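Local structure of protein P47 (Clostridium botulinum, 6EKT) at residues F247-M260 with A394-L406. The protein may form part of a progenitor complex that protects botulinum neurotoxin A2 in the host gut, and structurally resembles tubular lipid-binding (TULIP) proteins. Sequence-based numbering, arbitrary orientation.
Sequences FLQNMVLSRLSSNM and ALGFELINNFVDL
With chi1 at 60°, the CG of Phe397 stands between its own backbone N and carbonyl carbon, which lays the ring flat against the backbone at Leu256. The evidence is a CH-pi contact: Leu256 CA sits 3.5 Å from the centroid of the Phe397 ring, almost on the ring normal. Val252 CG1 meets the far end of that ring, 3.9 Å from Phe397 CZ. Arg255 bends at chi2 and chi3, a fold that carries its guanidinium alongside Glu398 and directs NE at the main chain. Arg255 NE donates to Glu398 O over 2.8 Å with an N-H...O angle of 168°, the acceptor lying in the guanidinium plane; NH2 adds a weak bond to the same oxygen. Arg255 CD packs 3.7 Å from Ile400 CD1. Leu399 CD2 lies 3.5 Å from Met251 O, while its CD1 meets the Phe247 ring edge at CE1. Further along, Met251 CE and Leu406 CD1 meet tip to tip at 3.6 Å. Four waters bridge the segments, three between main-chain groups and the fourth between Ser258 OG and Glu398 N. Phe397 and Leu399 also form backbone hydrogen bonds with Phe355 and Ala353, respectively. The turns following helix 244-252 thus pack against the short strand 397-398, which pairs antiparallel with strand 352-368, and the linker into helix 403-409, within the elongated, TULIP-like architecture of sheet wrapped around a long helix.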
loop_
_atom_site.group_PDB
_atom_site.type_symbol
_atom_site.label_atom_id
_atom_site.label_comp_id
_atom_site.label_asym_id
_atom_site.label_seq_id
_atom_site.Cartn_x
_atom_site.Cartn_y
_atom_site.Cartn_z
ATOM N N PHE A 247 -0.448 4.825 8.862
ATOM C CA PHE A 247 -0.061 3.755 9.794
ATOM C C PHE A 247 -0.220 4.245 11.254
ATOM O O PHE A 247 -0.825 3.563 12.088
ATOM C CB PHE A 247 1.383 3.309 9.508
ATOM C CG PHE A 247 1.932 2.314 10.494
ATOM C CD1 PHE A 247 1.417 1.014 10.570
ATOM C CD2 PHE A 247 2.956 2.690 11.373
ATOM C CE1 PHE A 247 1.920 0.102 11.494
ATOM C CE2 PHE A 247 3.476 1.773 12.295
ATOM C CZ PHE A 247 2.963 0.484 12.354
ATOM N N LEU A 248 0.314 5.427 11.531
ATOM C CA LEU A 248 0.210 6.025 12.874
ATOM C C LEU A 248 -1.246 6.263 13.259
ATOM O O LEU A 248 -1.644 5.923 14.362
ATOM C CB LEU A 248 1.003 7.331 12.944
ATOM C CG LEU A 248 2.526 7.196 12.914
ATOM C CD1 LEU A 248 3.184 8.570 12.834
ATOM C CD2 LEU A 248 3.043 6.424 14.132
ATOM N N GLN A 249 -2.030 6.828 12.342
ATOM C CA GLN A 249 -3.392 7.237 12.621
ATOM C C GLN A 249 -4.293 6.022 12.838
ATOM O O GLN A 249 -5.063 5.987 13.811
ATOM C CB GLN A 249 -3.941 8.119 11.487
ATOM C CG GLN A 249 -5.401 8.555 11.646
ATOM C CD GLN A 249 -5.637 9.432 12.869
ATOM O OE1 GLN A 249 -4.869 10.355 13.148
ATOM N NE2 GLN A 249 -6.722 9.163 13.578
ATOM N N ASN A 250 -4.137 5.010 11.978
ATOM C CA ASN A 250 -5.094 3.912 11.903
ATOM C C ASN A 250 -4.656 2.569 12.422
ATOM O O ASN A 250 -5.483 1.665 12.600
ATOM C CB ASN A 250 -5.591 3.784 10.467
ATOM C CG ASN A 250 -6.149 5.076 9.963
ATOM O OD1 ASN A 250 -5.526 5.751 9.128
ATOM N ND2 ASN A 250 -7.298 5.469 10.501
ATOM N N MET A 251 -3.371 2.412 12.683
ATOM C CA MET A 251 -2.909 1.161 13.264
ATOM C C MET A 251 -2.245 1.338 14.637
ATOM O O MET A 251 -2.408 0.496 15.538
ATOM C CB MET A 251 -2.046 0.419 12.248
ATOM C CG MET A 251 -2.935 0.011 11.088
ATOM S SD MET A 251 -2.149 -0.053 9.501
ATOM C CE MET A 251 -1.724 -1.782 9.541
ATOM N N VAL A 252 -1.542 2.449 14.808
ATOM C CA VAL A 252 -0.835 2.698 16.067
ATOM C C VAL A 252 -1.692 3.440 17.104
ATOM O O VAL A 252 -1.717 3.026 18.264
ATOM C CB VAL A 252 0.516 3.412 15.834
ATOM C CG1 VAL A 252 1.207 3.770 17.145
ATOM C CG2 VAL A 252 1.444 2.532 15.002
ATOM N N LEU A 253 -2.365 4.521 16.698
ATOM C CA LEU A 253 -3.055 5.417 17.649
ATOM C C LEU A 253 -4.020 4.686 18.582
ATOM O O LEU A 253 -4.051 4.987 19.765
ATOM C CB LEU A 253 -3.774 6.590 16.937
ATOM C CG LEU A 253 -4.236 7.795 17.789
ATOM C CD1 LEU A 253 -3.027 8.571 18.325
ATOM C CD2 LEU A 253 -5.156 8.727 17.011
ATOM N N SER A 254 -4.766 3.713 18.061
ATOM C CA SER A 254 -5.760 2.973 18.864
ATOM C C SER A 254 -5.224 1.717 19.573
ATOM O O SER A 254 -6.007 0.966 20.202
ATOM C CB SER A 254 -6.968 2.600 18.003
ATOM O OG SER A 254 -6.589 1.584 17.099
ATOM N N ARG A 255 -3.907 1.500 19.502
ATOM C CA ARG A 255 -3.283 0.343 20.152
ATOM C C ARG A 255 -2.139 0.688 21.105
ATOM O O ARG A 255 -1.827 -0.117 21.963
ATOM C CB ARG A 255 -2.784 -0.670 19.123
ATOM C CG ARG A 255 -3.883 -1.289 18.249
ATOM C CD ARG A 255 -4.815 -2.197 19.054
ATOM N NE ARG A 255 -4.076 -3.211 19.811
ATOM C CZ ARG A 255 -4.591 -3.959 20.780
ATOM N NH1 ARG A 255 -5.861 -3.827 21.136
ATOM N NH2 ARG A 255 -3.830 -4.848 21.407
ATOM N N LEU A 256 -1.511 1.858 20.944
ATOM C CA LEU A 256 -0.320 2.212 21.768
ATOM C C LEU A 256 -0.626 2.238 23.275
ATOM O O LEU A 256 0.278 2.023 24.080
ATOM C CB LEU A 256 0.294 3.549 21.339
ATOM C CG LEU A 256 -0.450 4.865 21.633
ATOM C CD1 LEU A 256 -0.079 5.496 22.991
ATOM C CD2 LEU A 256 -0.193 5.872 20.512
ATOM N N SER A 257 -1.889 2.498 23.629
ATOM C CA SER A 257 -2.301 2.620 25.046
ATOM C C SER A 257 -2.973 1.358 25.609
ATOM O O SER A 257 -3.508 1.382 26.731
ATOM C CB SER A 257 -3.207 3.835 25.231
ATOM O OG SER A 257 -4.472 3.632 24.618
ATOM N N SER A 258 -2.928 0.258 24.853
ATOM C CA SER A 258 -3.527 -1.028 25.279
ATOM C C SER A 258 -3.028 -1.590 26.628
ATOM O O SER A 258 -3.765 -2.343 27.259
ATOM C CB SER A 258 -3.397 -2.100 24.192
ATOM O OG SER A 258 -2.040 -2.269 23.845
ATOM N N ASN A 259 -1.796 -1.246 27.044
ATOM C CA ASN A 259 -1.255 -1.692 28.342
ATOM C C ASN A 259 -1.148 -0.557 29.379
ATOM O O ASN A 259 -0.482 -0.711 30.408
ATOM C CB ASN A 259 0.103 -2.397 28.170
ATOM C CG ASN A 259 0.031 -3.608 27.246
ATOM O OD1 ASN A 259 0.761 -3.696 26.263
ATOM N ND2 ASN A 259 -0.857 -4.522 27.540
ATOM N N MET A 260 -1.857 0.540 29.135
ATOM C CA MET A 260 -1.760 1.726 29.992
ATOM C C MET A 260 -2.904 1.905 30.983
ATOM O O MET A 260 -2.944 2.916 31.677
ATOM C CB MET A 260 -1.625 2.980 29.135
ATOM C CG MET A 260 -0.367 2.975 28.288
ATOM S SD MET A 260 -0.166 4.558 27.462
ATOM C CE MET A 260 1.494 4.340 26.855
ATOM N N ALA A 394 5.185 -1.217 29.920
ATOM C CA ALA A 394 3.859 -1.121 29.295
ATOM C C ALA A 394 3.921 -0.497 27.896
ATOM O O ALA A 394 2.909 -0.445 27.218
ATOM C CB ALA A 394 2.917 -0.324 30.176
ATOM N N LEU A 395 5.090 -0.010 27.488
ATOM C CA LEU A 395 5.209 0.736 26.216
ATOM C C LEU A 395 5.179 -0.133 24.961
ATOM O O LEU A 395 4.855 0.357 23.860
ATOM C CB LEU A 395 6.455 1.631 26.226
ATOM C CG LEU A 395 6.466 2.803 27.215
ATOM C CD1 LEU A 395 7.794 3.527 27.115
ATOM C CD2 LEU A 395 5.321 3.792 27.007
ATOM N N GLY A 396 5.528 -1.406 25.112
ATOM C CA GLY A 396 5.343 -2.381 24.040
ATOM C C GLY A 396 3.865 -2.722 23.888
ATOM O O GLY A 396 3.124 -2.715 24.867
ATOM N N PHE A 397 3.426 -3.028 22.667
ATOM C CA PHE A 397 2.002 -3.327 22.414
ATOM C C PHE A 397 1.836 -4.070 21.089
ATOM O O PHE A 397 2.744 -4.051 20.247
ATOM C CB PHE A 397 1.155 -2.030 22.412
ATOM C CG PHE A 397 1.574 -1.026 21.356
ATOM C CD1 PHE A 397 2.612 -0.106 21.603
ATOM C CD2 PHE A 397 0.935 -0.995 20.109
ATOM C CE1 PHE A 397 2.999 0.806 20.633
ATOM C CE2 PHE A 397 1.320 -0.078 19.140
ATOM C CZ PHE A 397 2.350 0.815 19.401
ATOM N N GLU A 398 0.677 -4.705 20.921
ATOM C CA GLU A 398 0.372 -5.485 19.735
ATOM C C GLU A 398 -0.526 -4.690 18.797
ATOM O O GLU A 398 -1.428 -3.976 19.241
ATOM C CB GLU A 398 -0.336 -6.777 20.165
ATOM C CG GLU A 398 -0.133 -7.972 19.254
ATOM C CD GLU A 398 -0.773 -9.240 19.827
ATOM O OE1 GLU A 398 -0.595 -9.526 21.025
ATOM O OE2 GLU A 398 -1.450 -9.953 19.071
ATOM N N LEU A 399 -0.283 -4.821 17.489
ATOM C CA LEU A 399 -1.246 -4.362 16.515
ATOM C C LEU A 399 -2.327 -5.410 16.381
ATOM O O LEU A 399 -2.114 -6.589 16.700
ATOM C CB LEU A 399 -0.587 -4.135 15.147
ATOM C CG LEU A 399 0.600 -3.163 15.052
ATOM C CD1 LEU A 399 1.025 -3.070 13.591
ATOM C CD2 LEU A 399 0.284 -1.772 15.595
ATOM N N ILE A 400 -3.488 -4.975 15.909
ATOM C CA ILE A 400 -4.520 -5.886 15.436
ATOM C C ILE A 400 -4.044 -6.391 14.086
ATOM O O ILE A 400 -3.787 -5.596 13.157
ATOM C CB ILE A 400 -5.868 -5.171 15.249
ATOM C CG1 ILE A 400 -6.380 -4.643 16.588
ATOM C CG2 ILE A 400 -6.895 -6.090 14.573
ATOM C CD1 ILE A 400 -7.113 -3.332 16.437
ATOM N N ASN A 401 -3.915 -7.708 13.969
ATOM C CA ASN A 401 -3.598 -8.293 12.686
ATOM C C ASN A 401 -4.892 -8.470 11.888
ATOM O O ASN A 401 -5.581 -9.475 12.061
ATOM C CB ASN A 401 -2.827 -9.620 12.857
ATOM C CG ASN A 401 -2.487 -10.291 11.521
ATOM O OD1 ASN A 401 -3.124 -10.040 10.501
ATOM N ND2 ASN A 401 -1.489 -11.166 11.535
ATOM N N ASN A 402 -5.227 -7.482 11.053
ATOM C CA ASN A 402 -6.308 -7.615 10.048
ATOM C C ASN A 402 -5.740 -7.502 8.621
ATOM O O ASN A 402 -6.395 -6.958 7.723
ATOM C CB ASN A 402 -7.401 -6.555 10.272
ATOM C CG ASN A 402 -6.897 -5.128 10.065
ATOM O OD1 ASN A 402 -5.691 -4.877 10.011
ATOM N ND2 ASN A 402 -7.824 -4.189 9.930
ATOM N N PHE A 403 -4.537 -8.036 8.427
ATOM C CA PHE A 403 -3.716 -7.722 7.248
ATOM C C PHE A 403 -4.280 -8.332 5.962
ATOM O O PHE A 403 -4.227 -7.694 4.896
ATOM C CB PHE A 403 -2.257 -8.135 7.489
ATOM C CG PHE A 403 -1.638 -7.530 8.757
ATOM C CD1 PHE A 403 -1.970 -6.231 9.177
ATOM C CD2 PHE A 403 -0.694 -8.250 9.502
ATOM C CE1 PHE A 403 -1.404 -5.677 10.325
ATOM C CE2 PHE A 403 -0.115 -7.694 10.647
ATOM C CZ PHE A 403 -0.470 -6.405 11.052
ATOM N N VAL A 404 -4.836 -9.541 6.075
ATOM C CA VAL A 404 -5.551 -10.166 4.938
ATOM C C VAL A 404 -6.714 -9.260 4.521
ATOM O O VAL A 404 -6.871 -8.977 3.329
ATOM C CB VAL A 404 -6.018 -11.623 5.233
ATOM C CG1 VAL A 404 -6.952 -12.147 4.150
ATOM C CG2 VAL A 404 -4.820 -12.552 5.364
ATOM N N ASP A 405 -7.507 -8.805 5.502
ATOM C CA ASP A 405 -8.602 -7.859 5.234
ATOM C C ASP A 405 -8.124 -6.560 4.585
ATOM O O ASP A 405 -8.750 -6.086 3.630
ATOM C CB ASP A 405 -9.426 -7.542 6.488
ATOM C CG ASP A 405 -10.180 -8.749 7.026
ATOM O OD1 ASP A 405 -10.371 -9.757 6.313
ATOM O OD2 ASP A 405 -10.576 -8.692 8.200
ATOM N N LEU A 406 -7.018 -6.002 5.081
ATOM C CA LEU A 406 -6.453 -4.793 4.468
ATOM C C LEU A 406 -6.125 -5.016 3.000
ATOM O O LEU A 406 -6.509 -4.218 2.132
ATOM C CB LEU A 406 -5.210 -4.269 5.225
ATOM C CG LEU A 406 -5.394 -3.752 6.655
ATOM C CD1 LEU A 406 -4.128 -3.058 7.127
ATOM C CD2 LEU A 406 -6.586 -2.810 6.816
HETATM O O HOH W 1 -3.556 -2.081 15.108
HETATM O O HOH W 2 3.161 2.817 23.737
HETATM O O HOH W 3 0.530 0.185 25.981
HETATM O O HOH W 4 -1.144 -4.958 23.143
#